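PDB 5BKA: hydroxylacyl-CoA dehydrogenase from Streptomyces coelicolor, which probably acts in the biosynthesis of the polyketide actinorhodin as a noncanonical member of the NTF2-like superfamily with a SnoaL-like fold. Local coordinates for the interface of chains A and B. Sequence-based numbering; all coordinates share one arbitrary frame. Chains: chain A/B, Hydroxylacyl-CoA dehydrogenase.

The interface of chains A and B. Residues chain A 19-20, 23; chain B 82-84, 96-97.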
loop_
_atom_site.group_PDB
_atom_site.type_symbol
_atom_site.label_atom_id
_atom_site.label_comp_id
_atom_site.label_asym_id
_atom_site.label_seq_id
_atom_site.Cartn_x
_atom_site.Cartn_y
_atom_site.Cartn_z
ATOM N N GLY A 19 -4.512 -9.767 -4.065
ATOM C CA GLY A 19 -3.127 -9.912 -4.491
ATOM C C GLY A 19 -2.958 -10.931 -5.601
ATOM O O GLY A 19 -2.320 -10.658 -6.621
ATOM N N HIS A 20 -3.528 -12.124 -5.416
ATOM C CA HIS A 20 -3.481 -13.130 -6.472
ATOM C C HIS A 20 -4.271 -12.675 -7.690
ATOM O O HIS A 20 -3.814 -12.834 -8.824
ATOM C CB HIS A 20 -4.022 -14.466 -5.960
ATOM C CG HIS A 20 -3.137 -15.134 -4.955
ATOM N ND1 HIS A 20 -2.140 -16.018 -5.311
ATOM C CD2 HIS A 20 -3.102 -15.052 -3.604
ATOM C CE1 HIS A 20 -1.527 -16.448 -4.223
ATOM N NE2 HIS A 20 -2.091 -15.877 -3.174
ATOM N N GLN A 23 -2.555 -9.888 -9.978
ATOM C CA GLN A 23 -1.326 -10.349 -10.611
ATOM C C GLN A 23 -1.618 -11.184 -11.850
ATOM O O GLN A 23 -0.846 -11.150 -12.823
ATOM C CB GLN A 23 -0.489 -11.135 -9.595
ATOM C CG GLN A 23 0.256 -10.244 -8.602
ATOM C CD GLN A 23 1.286 -10.995 -7.778
ATOM O OE1 GLN A 23 1.880 -11.970 -8.240
ATOM N NE2 GLN A 23 1.499 -10.544 -6.545
ATOM N N HIS B 82 0.009 -5.792 -3.244
ATOM C CA HIS B 82 -0.505 -7.053 -3.784
ATOM C C HIS B 82 0.424 -8.226 -3.474
ATOM O O HIS B 82 0.801 -9.001 -4.354
ATOM C CB HIS B 82 -0.759 -6.938 -5.289
ATOM C CG HIS B 82 -2.012 -6.195 -5.632
ATOM N ND1 HIS B 82 -3.143 -6.240 -4.846
ATOM C CD2 HIS B 82 -2.311 -5.386 -6.676
ATOM C CE1 HIS B 82 -4.086 -5.493 -5.391
ATOM N NE2 HIS B 82 -3.606 -4.961 -6.501
ATOM N N THR B 83 0.798 -8.348 -2.204
ATOM C CA THR B 83 1.544 -9.515 -1.756
ATOM C C THR B 83 0.711 -10.773 -1.967
ATOM O O THR B 83 -0.475 -10.811 -1.629
ATOM C CB THR B 83 1.925 -9.363 -0.283
ATOM O OG1 THR B 83 2.802 -8.241 -0.128
ATOM C CG2 THR B 83 2.623 -10.616 0.225
ATOM N N ALA B 84 1.330 -11.801 -2.545
ATOM C CA ALA B 84 0.669 -13.076 -2.798
ATOM C C ALA B 84 1.543 -14.189 -2.242
ATOM O O ALA B 84 2.705 -14.322 -2.638
ATOM C CB ALA B 84 0.414 -13.281 -4.295
ATOM N N THR B 96 5.423 -12.997 -3.637
ATOM C CA THR B 96 5.579 -12.125 -4.795
ATOM C C THR B 96 4.787 -10.850 -4.553
ATOM O O THR B 96 3.582 -10.906 -4.286
ATOM C CB THR B 96 5.102 -12.807 -6.080
ATOM O OG1 THR B 96 5.860 -14.001 -6.304
ATOM C CG2 THR B 96 5.278 -11.873 -7.271
ATOM N N SER B 97 5.458 -9.705 -4.649
ATOM C CA SER B 97 4.837 -8.413 -4.398
ATOM C C SER B 97 5.226 -7.425 -5.485
ATOM O O SER B 97 6.298 -7.527 -6.087
ATOM C CB SER B 97 5.238 -7.846 -3.028
ATOM O OG SER B 97 5.011 -8.790 -1.997
#
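A:Gly19, A:His20 and A:Gln23 sit on one flank of helix 8-26, with helical backbone torsions, and press against B:His82, B:Ala84 and B:Thr96 on strands 74-87 and 93-105; B:His82 breaks the extended run of its strand with positive phi and psi (56°/50°). The grip comes from A:Gln23. Its CG stands anti to the carbonyl carbon (chi1 -77°) and the chain runs extended beyond it, carrying the amide across to the two strands. There the amide nitrogen NE2 gives a hydrogen bond of 2.8 Å to the carbonyl O of B:His82, almost in line with that C=O, and another of 3.1 Å to O of B:Thr96, where the donor stands well above the carbonyl plane. Both acceptors lie close to the amide plane of A:Gln23, so the pair fixes the turn of the amide and ties one helix residue to two strands. On the other branch, OE1 meets the methyl CG2 of B:Thr96 at 3.5 Å. A leucine in place of A:Gln23 would probably leave the carbonyls of B:His82 and B:Thr96 without this donor and weaken the link between helix and sheet. One turn back, the methyl CB of B:Ala84 sits over the centre of the A:His20 ring, 3.7 Å from its centroid, in a CH-pi contact. A:Gly19, with no side chain, takes B:His82 alongside its backbone, CA lying 3.7 Å from the ring nitrogen ND1. Within chain B, OG1 of B:Thr83 and OG of B:Ser97 share a hydrogen bond bridging the two strands. The patch docks the helix of one copy on the sheet of another, and may help hold the deposited three-copy assembly together.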